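Local coordinates for EscN (Escherichia coli O127:H6, PDB 2OBL), which is a type III secretion system protein of the ATP synthase alpha/beta family, built around a P-loop NTPase fold with a mainly parallel central sheet, at residues Q72-A78 with L240-L246; A138-M142 with A175-V179; A145-T150 with L203-A207; V196-L200 with P231-V236. The protein carries 1 engineered substitution. All coordinates share one frame; numbering follows the deposited sequence.

Contact 1 (Q72-A78 with L240-L246)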
# COMPACT_ATOMS: atom_id res chain seq x y z
N GLN A 72 -0.13 -10.66 -2.10
CA GLN A 72 1.15 -9.96 -2.05
C GLN A 72 1.23 -9.09 -0.81
O GLN A 72 0.21 -8.61 -0.31
CB GLN A 72 1.27 -9.07 -3.28
CG GLN A 72 2.67 -8.66 -3.63
CD GLN A 72 2.72 -7.75 -4.84
OE1 GLN A 72 1.68 -7.33 -5.34
NE2 GLN A 72 3.93 -7.41 -5.28
N ARG A 73 2.46 -8.92 -0.31
CA ARG A 73 2.80 -7.87 0.66
C ARG A 73 3.50 -6.74 -0.09
O ARG A 73 4.54 -6.95 -0.71
CB ARG A 73 3.70 -8.39 1.78
CG ARG A 73 3.00 -9.32 2.78
CD ARG A 73 2.94 -10.74 2.25
NE ARG A 73 4.25 -11.13 1.74
CZ ARG A 73 5.22 -11.65 2.48
NH1 ARG A 73 5.03 -11.90 3.77
NH2 ARG A 73 6.38 -11.96 1.91
N ILE A 74 2.91 -5.55 -0.05
CA ILE A 74 3.36 -4.42 -0.86
C ILE A 74 3.68 -3.25 0.04
O ILE A 74 2.92 -2.95 0.95
CB ILE A 74 2.21 -3.97 -1.81
CG1 ILE A 74 1.73 -5.14 -2.67
CG2 ILE A 74 2.62 -2.75 -2.64
CD1 ILE A 74 0.23 -5.08 -2.98
N GLY A 75 4.80 -2.58 -0.20
CA GLY A 75 5.12 -1.38 0.58
C GLY A 75 4.92 -0.13 -0.27
O GLY A 75 5.21 -0.14 -1.47
N ILE A 76 4.43 0.94 0.34
CA ILE A 76 4.42 2.24 -0.33
C ILE A 76 5.30 3.16 0.52
O ILE A 76 5.02 3.36 1.70
CB ILE A 76 3.01 2.85 -0.44
CG1 ILE A 76 2.11 1.96 -1.32
CG2 ILE A 76 3.09 4.30 -0.97
CD1 ILE A 76 0.65 2.44 -1.43
N PHE A 77 6.37 3.67 -0.09
CA PHE A 77 7.38 4.49 0.58
C PHE A 77 7.15 5.94 0.16
O PHE A 77 7.15 6.24 -1.03
CB PHE A 77 8.79 4.04 0.16
CG PHE A 77 9.18 2.67 0.67
CD1 PHE A 77 10.08 2.54 1.73
CD2 PHE A 77 8.63 1.52 0.11
CE1 PHE A 77 10.42 1.27 2.22
CE2 PHE A 77 8.98 0.26 0.59
CZ PHE A 77 9.87 0.14 1.65
N ALA A 78 6.95 6.83 1.12
CA ALA A 78 6.59 8.21 0.81
C ALA A 78 6.95 9.19 1.93
O ALA A 78 6.75 8.91 3.10
CB ALA A 78 5.09 8.31 0.50
N LEU A 240 9.29 -7.48 1.68
CA LEU A 240 8.17 -7.20 0.77
C LEU A 240 8.24 -7.94 -0.57
O LEU A 240 9.33 -8.30 -1.02
CB LEU A 240 8.07 -5.70 0.49
CG LEU A 240 7.69 -4.80 1.67
CD1 LEU A 240 7.97 -3.34 1.28
CD2 LEU A 240 6.24 -4.99 2.07
N ASP A 241 7.08 -8.13 -1.18
CA ASP A 241 6.95 -8.72 -2.51
C ASP A 241 6.83 -7.64 -3.59
O ASP A 241 6.81 -7.95 -4.78
CB ASP A 241 5.69 -9.57 -2.60
CG ASP A 241 5.63 -10.66 -1.53
OD1 ASP A 241 6.67 -11.31 -1.30
OD2 ASP A 241 4.55 -10.86 -0.94
N GLY A 242 6.73 -6.38 -3.18
CA GLY A 242 6.65 -5.29 -4.14
C GLY A 242 6.77 -3.99 -3.39
O GLY A 242 6.47 -3.93 -2.20
N HIS A 243 7.20 -2.94 -4.08
CA HIS A 243 7.31 -1.66 -3.43
C HIS A 243 7.03 -0.54 -4.43
O HIS A 243 7.48 -0.58 -5.59
CB HIS A 243 8.69 -1.50 -2.75
CG HIS A 243 9.83 -1.62 -3.70
ND1 HIS A 243 10.30 -2.84 -4.15
CD2 HIS A 243 10.60 -0.68 -4.30
CE1 HIS A 243 11.30 -2.63 -5.00
NE2 HIS A 243 11.50 -1.33 -5.10
N ILE A 244 6.29 0.45 -3.95
CA ILE A 244 5.91 1.59 -4.74
C ILE A 244 6.55 2.80 -4.07
O ILE A 244 6.33 3.04 -2.88
CB ILE A 244 4.39 1.78 -4.72
CG1 ILE A 244 3.69 0.55 -5.31
CG2 ILE A 244 3.97 3.05 -5.44
CD1 ILE A 244 4.11 0.24 -6.73
N VAL A 245 7.30 3.57 -4.82
CA VAL A 245 8.03 4.69 -4.23
C VAL A 245 7.51 6.02 -4.77
O VAL A 245 7.48 6.22 -5.99
CB VAL A 245 9.52 4.59 -4.53
CG1 VAL A 245 10.26 5.82 -4.01
CG2 VAL A 245 10.08 3.29 -3.93
N LEU A 246 7.12 6.91 -3.86
CA LEU A 246 6.67 8.25 -4.26
C LEU A 246 7.80 9.23 -4.00
O LEU A 246 8.50 9.10 -3.00
CB LEU A 246 5.45 8.68 -3.45
CG LEU A 246 4.31 7.67 -3.35
CD1 LEU A 246 3.06 8.32 -2.71
CD2 LEU A 246 3.98 7.13 -4.73
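Strand 73-78, whose end at Ala78 enters a probable P-loop, pairs in parallel with strand 242-245 in the central sheet, with Gly75 level with His243 and Phe77 with Val245. The strand axes diverge by 18°. Four backbone bonds define the register: Gly75 N to Gly242 O, Ile244 N to Gly75 O (2.8 Å), Phe77 N to Ile244 O and Leu246 N to Phe77 O. Ile76 and Ile244 lie side by side on one face, with Ile76 CG1 4.1 Å from Ile244 CB. On the other face Leu240 reaches forward along the sheet, its CD1 3.5 Å from the bare CA of Gly75 and 3.8 Å from Phe77 CE2, at the ring edge. At the N-terminal end of the pairing, Arg73 and Asp241 meet through backbone and side chain together. The arginine chain bends at chi2 (83°) and chi3 (47°), curling NE round to Asp241 OD2 at 2.7 Å, while Arg73 N reaches the same oxygen at 2.9 Å from the same face of the carboxylate. Arg73 NH2 donates to Asp241 OD1 over a longer 3.3 Å, making a side-on grip, and Asp241 N returns a bond to Arg73 O (2.8 Å). Beyond this, Arg73 NH1 bonds Leu204 O. With both oxygens of Asp241 gripped, and OD2 by two donors, the carboxylate's rotation is fixed and its ionised form is probably favoured.

Contact 2 (A138-M142 with A175-V179). With ACT (acetate ion), chain C.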
# COMPACT_ATOMS: atom_id res chain seq x y z
N ALA A 138 1.17 4.27 23.63
CA ALA A 138 1.98 3.50 22.71
C ALA A 138 1.44 2.07 22.59
O ALA A 138 1.38 1.53 21.50
CB ALA A 138 3.45 3.50 23.13
N LEU A 139 1.04 1.47 23.71
CA LEU A 139 0.51 0.10 23.68
C LEU A 139 -0.68 -0.05 22.73
O LEU A 139 -0.78 -1.03 21.99
CB LEU A 139 0.11 -0.37 25.09
CG LEU A 139 -0.20 -1.87 25.23
CD1 LEU A 139 1.01 -2.71 24.90
CD2 LEU A 139 -0.71 -2.20 26.62
N GLU A 140 -1.58 0.93 22.75
CA GLU A 140 -2.71 0.91 21.85
C GLU A 140 -2.29 1.08 20.39
O GLU A 140 -2.81 0.39 19.52
CB GLU A 140 -3.72 1.98 22.25
CG GLU A 140 -5.12 1.62 21.83
CD GLU A 140 -6.08 2.76 21.99
OE1 GLU A 140 -5.82 3.65 22.82
OE2 GLU A 140 -7.09 2.77 21.28
N ARG A 141 -1.38 2.00 20.11
CA ARG A 141 -0.89 2.21 18.74
C ARG A 141 -0.15 0.97 18.18
O ARG A 141 -0.25 0.64 16.98
CB ARG A 141 -0.02 3.46 18.65
CG ARG A 141 -0.81 4.77 18.81
CD ARG A 141 0.10 6.01 18.74
NE ARG A 141 0.66 6.34 20.06
CZ ARG A 141 1.95 6.29 20.37
NH1 ARG A 141 2.87 5.93 19.48
NH2 ARG A 141 2.34 6.61 21.61
N MET A 142 0.59 0.29 19.04
CA MET A 142 1.22 -0.96 18.64
C MET A 142 0.18 -2.05 18.37
O MET A 142 0.25 -2.76 17.36
CB MET A 142 2.19 -1.44 19.71
CG MET A 142 2.78 -2.80 19.41
SD MET A 142 3.81 -3.33 20.77
CE MET A 142 4.60 -4.76 20.03
N ALA A 175 5.66 3.08 17.92
CA ALA A 175 4.86 2.69 19.09
C ALA A 175 5.44 1.41 19.72
O ALA A 175 5.63 1.34 20.93
CB ALA A 175 3.39 2.48 18.70
N ALA A 176 5.73 0.41 18.90
CA ALA A 176 6.27 -0.85 19.39
C ALA A 176 7.64 -0.65 20.05
O ALA A 176 8.00 -1.36 21.02
CB ALA A 176 6.35 -1.86 18.24
N ARG A 177 8.40 0.32 19.53
CA ARG A 177 9.69 0.69 20.12
C ARG A 177 9.48 1.17 21.56
O ARG A 177 10.17 0.72 22.47
CB ARG A 177 10.36 1.81 19.29
CG ARG A 177 11.62 2.44 19.92
CD ARG A 177 11.91 3.79 19.23
NE ARG A 177 10.82 4.74 19.49
CZ ARG A 177 10.57 5.83 18.77
NH1 ARG A 177 11.35 6.14 17.73
NH2 ARG A 177 9.54 6.63 19.10
N ASP A 178 8.55 2.09 21.73
CA ASP A 178 8.33 2.71 23.01
C ASP A 178 7.83 1.68 24.02
O ASP A 178 8.26 1.70 25.16
CB ASP A 178 7.39 3.90 22.88
CG ASP A 178 8.03 5.05 22.13
OD1 ASP A 178 9.27 5.03 21.99
OD2 ASP A 178 7.32 5.97 21.69
N VAL A 179 6.98 0.77 23.57
CA VAL A 179 6.52 -0.36 24.42
C VAL A 179 7.69 -1.25 24.82
O VAL A 179 7.85 -1.58 26.01
CB VAL A 179 5.45 -1.21 23.70
CG1 VAL A 179 5.09 -2.48 24.53
CG2 VAL A 179 4.22 -0.37 23.42
C ACT C . 9.85 9.15 16.63
O ACT C . 10.84 8.40 16.46
OXT ACT C . 9.16 8.96 17.67
CH3 ACT C . 9.52 10.23 15.64
O HOH W 1 5.65 6.27 19.52
O HOH W 2 4.94 6.94 22.85
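Helices 138-156 and 169-182 approach to 8.0 Å between the axes of their short segments and cross at -133°, so that Ala138 meets Ala175 and Met142 meets Ala176 with little side chain between the backbones. Small residues make this closeness possible. The CB of Ala175 sits against the opposing helix, 3.5 Å from Arg141 CB and 3.6 Å from Met142 N. Met142, with CG anti to its own backbone N (chi1 174°) and the chain extended beyond, passes slantwise over the second helix at Ala176: its SD lies 3.8 Å from Ala176 CA, and its methyl CE touches Ala176 CB. Val179 fills the other end of the interface, with CG2 3.7 Å from Leu139 N and CG1 against Leu139 CD1, the two side chains crossing at a slant.

Beside this apolar patch the contact turns polar. Arg141, whose NE is held by Arg136 O, reaches Asp178 only through water: one molecule accepts from NH1, a second from NH2, and both donate to Asp178 OD2. The other oxygen, Asp178 OD1, is met by Arg177 NE at 3.0 Å, a salt bridge within the helix, from above the carboxylate plane. The far edge of the Arg177 guanidinium takes an acetate ion, probably from the crystallisation liquor, by two nearly straight bonds, NH1 to acetate O (2.6 Å) and NH2 to OXT. No direct hydrogen bond joins the segments; cohesion rests on apolar contact, supplemented by two water bridges between opposite charges, Arg141 NH1 and Asp178 OD2 being 5.0 Å apart, a link probably favourable but less rigid than a direct salt bridge.

Contact 3 (A145-T150 with L203-A207)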
# COMPACT_ATOMS: atom_id res chain seq x y z
N ALA A 145 -1.94 -2.65 14.89
CA ALA A 145 -1.44 -3.41 13.77
C ALA A 145 -1.91 -4.87 13.85
O ALA A 145 -2.25 -5.49 12.84
CB ALA A 145 0.08 -3.35 13.74
N PHE A 146 -1.89 -5.43 15.05
CA PHE A 146 -2.30 -6.82 15.26
C PHE A 146 -3.81 -6.94 15.19
O PHE A 146 -4.33 -7.88 14.60
CB PHE A 146 -1.77 -7.32 16.61
CG PHE A 146 -0.28 -7.42 16.66
CD1 PHE A 146 0.36 -8.63 16.37
CD2 PHE A 146 0.50 -6.32 17.01
CE1 PHE A 146 1.75 -8.74 16.40
CE2 PHE A 146 1.89 -6.41 17.04
CZ PHE A 146 2.51 -7.62 16.73
N THR A 147 -4.52 -5.98 15.77
CA THR A 147 -5.98 -5.96 15.69
C THR A 147 -6.45 -5.95 14.23
O THR A 147 -7.30 -6.77 13.83
CB THR A 147 -6.53 -4.72 16.40
OG1 THR A 147 -6.34 -4.88 17.81
CG2 THR A 147 -8.01 -4.50 16.08
N ALA A 148 -5.88 -5.06 13.44
CA ALA A 148 -6.19 -5.00 12.02
C ALA A 148 -5.91 -6.33 11.32
O ALA A 148 -6.73 -6.82 10.55
CB ALA A 148 -5.40 -3.87 11.36
N THR A 149 -4.76 -6.91 11.61
CA THR A 149 -4.36 -8.15 10.96
C THR A 149 -5.33 -9.28 11.32
O THR A 149 -5.76 -10.05 10.46
CB THR A 149 -2.89 -8.51 11.28
OG1 THR A 149 -2.03 -7.44 10.87
CG2 THR A 149 -2.47 -9.80 10.53
N THR A 150 -5.70 -9.34 12.59
CA THR A 150 -6.63 -10.36 13.09
C THR A 150 -8.00 -10.22 12.45
O THR A 150 -8.63 -11.20 12.08
CB THR A 150 -6.72 -10.29 14.62
OG1 THR A 150 -5.43 -10.61 15.17
CG2 THR A 150 -7.74 -11.31 15.15
N LEU A 203 4.15 -10.10 11.62
CA LEU A 203 3.00 -9.38 11.07
C LEU A 203 2.81 -9.62 9.58
O LEU A 203 1.71 -9.91 9.12
CB LEU A 203 3.14 -7.88 11.30
CG LEU A 203 2.70 -7.35 12.67
CD1 LEU A 203 3.26 -5.95 12.87
CD2 LEU A 203 1.18 -7.35 12.79
N LEU A 204 3.88 -9.46 8.81
CA LEU A 204 3.76 -9.51 7.36
C LEU A 204 3.46 -10.91 6.87
O LEU A 204 2.79 -11.10 5.83
CB LEU A 204 5.02 -8.95 6.68
CG LEU A 204 4.93 -7.46 6.37
CD1 LEU A 204 4.70 -6.63 7.62
CD2 LEU A 204 6.19 -6.99 5.62
N GLU A 205 3.94 -11.91 7.61
CA GLU A 205 3.76 -13.29 7.19
C GLU A 205 2.31 -13.74 7.35
O GLU A 205 1.93 -14.78 6.83
CB GLU A 205 4.74 -14.22 7.91
CG GLU A 205 6.21 -14.03 7.47
CD GLU A 205 7.16 -15.04 8.10
OE1 GLU A 205 6.67 -16.03 8.69
OE2 GLU A 205 8.40 -14.85 8.00
N ARG A 206 1.50 -12.94 8.04
CA ARG A 206 0.07 -13.26 8.18
C ARG A 206 -0.78 -12.89 6.95
O ARG A 206 -1.86 -13.44 6.75
CB ARG A 206 -0.50 -12.67 9.47
CG ARG A 206 0.03 -13.39 10.69
CD ARG A 206 -0.21 -12.61 11.96
NE ARG A 206 -1.61 -12.62 12.36
CZ ARG A 206 -2.06 -12.03 13.46
NH1 ARG A 206 -1.20 -11.38 14.26
NH2 ARG A 206 -3.34 -12.09 13.77
N ALA A 207 -0.29 -11.97 6.13
CA ALA A 207 -0.91 -11.69 4.83
C ALA A 207 -0.59 -12.85 3.89
O ALA A 207 0.34 -13.62 4.14
CB ALA A 207 -0.38 -10.38 4.26
O HOH W 3 0.09 -7.67 8.85
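Leu203 lays its CD2 methyl over the centre of the Phe146 ring, 3.9 Å from the centroid and 13° off the ring normal, a CH-pi contact in which the two side chains stand about at right angles. The same methyl is 3.7 Å from Thr149 OG1. Thr149 divides its two branches between different tasks. With chi1 at -58° its hydroxyl lies beside its own backbone N and donates back to Ala145 O at 2.8 Å, whereas CG2 points across to the face of the Arg206 guanidinium, 3.5 Å from NE. A water bridges the same hydroxyl to Leu203 O, donating to both. Thr150 adopts a similar torsion: its OG1 donates to Phe146 O within the helix and accepts from Arg206 NH2 at 2.9 Å, though that bond is bent (136°). Arg206 extends to CD and turns at chi3, which carries its planar head up to helix 138-156, Thr150 OG1 and Phe146 CD1 lying at its edge, the latter 3.8 Å from Arg206 NH1. NE also forms a salt bridge with Glu153, which probably balances this buried charge, and NH1 bonds Leu38 O. The contact thus joins the middle of helix 138-156 to the C-terminal part of helix 194-204 and the type I turn from Leu204 to Ala207, with Tyr172 of helix 169-182 packing on Phe146 and Leu203, and strand 161-167 touching Ala145 and Thr149.

Contact 4 (V196-L200 with P231-V236). With CA (calcium ion), chain B.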
# COMPACT_ATOMS: atom_id res chain seq x y z
N VAL A 196 10.85 -5.10 18.16
CA VAL A 196 10.20 -4.47 17.01
C VAL A 196 10.64 -5.20 15.74
O VAL A 196 9.81 -5.54 14.89
CB VAL A 196 10.52 -2.97 16.91
CG1 VAL A 196 9.78 -2.35 15.73
CG2 VAL A 196 10.12 -2.25 18.20
N PHE A 197 11.93 -5.46 15.61
CA PHE A 197 12.43 -6.15 14.43
C PHE A 197 11.81 -7.53 14.27
O PHE A 197 11.35 -7.88 13.18
CB PHE A 197 13.95 -6.23 14.45
CG PHE A 197 14.59 -4.89 14.33
CD1 PHE A 197 14.55 -4.19 13.13
CD2 PHE A 197 15.19 -4.29 15.43
CE1 PHE A 197 15.13 -2.93 13.01
CE2 PHE A 197 15.78 -3.05 15.33
CZ PHE A 197 15.75 -2.36 14.12
N SER A 198 11.74 -8.30 15.34
CA SER A 198 11.17 -9.63 15.23
C SER A 198 9.66 -9.60 14.95
O SER A 198 9.12 -10.55 14.39
CB SER A 198 11.53 -10.49 16.45
OG SER A 198 10.89 -10.01 17.61
N SER A 199 9.00 -8.49 15.28
CA SER A 199 7.54 -8.40 15.05
C SER A 199 7.21 -8.22 13.57
O SER A 199 6.12 -8.59 13.12
CB SER A 199 6.91 -7.27 15.87
OG SER A 199 7.11 -6.01 15.22
N LEU A 200 8.14 -7.63 12.82
CA LEU A 200 7.85 -7.29 11.42
C LEU A 200 7.52 -8.50 10.55
O LEU A 200 6.48 -8.52 9.90
CB LEU A 200 8.98 -6.46 10.80
CG LEU A 200 9.23 -5.08 11.41
CD1 LEU A 200 10.46 -4.43 10.75
CD2 LEU A 200 8.00 -4.19 11.23
N PRO A 231 15.98 1.91 10.06
CA PRO A 231 16.23 0.48 9.98
C PRO A 231 14.95 -0.36 9.86
O PRO A 231 15.02 -1.50 9.41
CB PRO A 231 16.95 0.18 11.30
CG PRO A 231 16.43 1.19 12.24
CD PRO A 231 16.27 2.45 11.40
N ILE A 232 13.82 0.20 10.28
CA ILE A 232 12.53 -0.50 10.15
C ILE A 232 12.17 -0.60 8.67
O ILE A 232 11.87 -1.69 8.17
CB ILE A 232 11.41 0.23 10.93
CG1 ILE A 232 11.70 0.22 12.43
CG2 ILE A 232 10.03 -0.37 10.62
CD1 ILE A 232 11.85 -1.20 13.02
N GLY A 233 12.24 0.52 7.96
CA GLY A 233 11.96 0.56 6.51
C GLY A 233 12.88 -0.41 5.78
O GLY A 233 12.46 -1.08 4.84
N ASP A 234 14.14 -0.47 6.23
CA ASP A 234 15.13 -1.33 5.58
C ASP A 234 14.73 -2.80 5.72
O ASP A 234 14.80 -3.56 4.77
CB ASP A 234 16.55 -1.14 6.14
CG ASP A 234 17.13 0.23 5.82
OD1 ASP A 234 16.50 1.02 5.10
OD2 ASP A 234 18.24 0.53 6.31
N GLU A 235 14.33 -3.19 6.92
CA GLU A 235 13.93 -4.56 7.15
C GLU A 235 12.69 -4.90 6.32
O GLU A 235 12.60 -5.98 5.77
CB GLU A 235 13.68 -4.86 8.65
CG GLU A 235 14.94 -4.71 9.52
CD GLU A 235 16.12 -5.56 9.07
OE1 GLU A 235 15.90 -6.64 8.48
OE2 GLU A 235 17.29 -5.17 9.33
N VAL A 236 11.77 -3.95 6.22
CA VAL A 236 10.55 -4.12 5.43
C VAL A 236 10.91 -4.32 3.95
O VAL A 236 10.40 -5.23 3.30
CB VAL A 236 9.59 -2.93 5.66
CG1 VAL A 236 8.46 -2.94 4.65
CG2 VAL A 236 9.04 -2.98 7.10
CA CA B . 18.37 2.64 5.07
O HOH W 4 16.37 3.84 5.86
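Pro231 starts helix 231-239, which runs beside helix 194-204 at 26° and 10.4 Å between the axes of the short segments; both belong to the alpha/beta architecture of the P-loop NTPase domain. Pro231 CB lies 4.0 Å from Phe197 CZ, while the proline carbonyl O lies in the ring plane at the edge. Ile232 carries the centre of the interface. Its chain folds at chi2 (-58°), sending CD1 into the angle between Val196 CG1 (3.6 Å) and Phe197 CE1 (3.7 Å), and its CG2 branch meets Leu200 CD1. Asp234 makes no contact with 196-200 and instead binds the calcium ion through both carboxylate oxygens, OD1 and OD2 each at 2.5 Å; a water and Asn229 also coordinate the metal. One helix therefore offers apolar residues on one side and a metal ligand on another. Glu235 returns to the interface with its aliphatic part: CB contacts Leu200 CD1, and CG lies 3.7 Å from Phe197 CD1, with the carboxylate plane almost perpendicular to the ring (87°). Arg189 lies near both, in a cation-pi contact with Phe197 and a long, weak ion pair with Glu235. There are no hydrogen bonds between the two segments, and the contact is held by hydrocarbon surfaces. Val236 completes the row, its CG2 methyl standing 4.2 Å from Leu200 CD1.

In the fold
From the N terminus, strand 73-78 opens contact 1, which closes only at strand 242-245, so the other three contacts all form within the span it encloses. Helix 138-156 opens contact 2 and then contact 3. Contact 2 closes first, on helix 169-182; contact 3 waits for residues 203-207, and the two cross. Contact 4 opens on helix 194-204 after contact 2 has closed, in series with it, but before contact 3 closes, so contacts 3 and 4 also cross. Val196 touches Arg177, linking contacts 2 and 4; Leu240 packs on Leu204, linking 1 and 3, and Phe77 on Gly233, linking 1 and 4. Contact 1 ties two strands of the central sheet, while contacts 2 to 4 join the helices beside it.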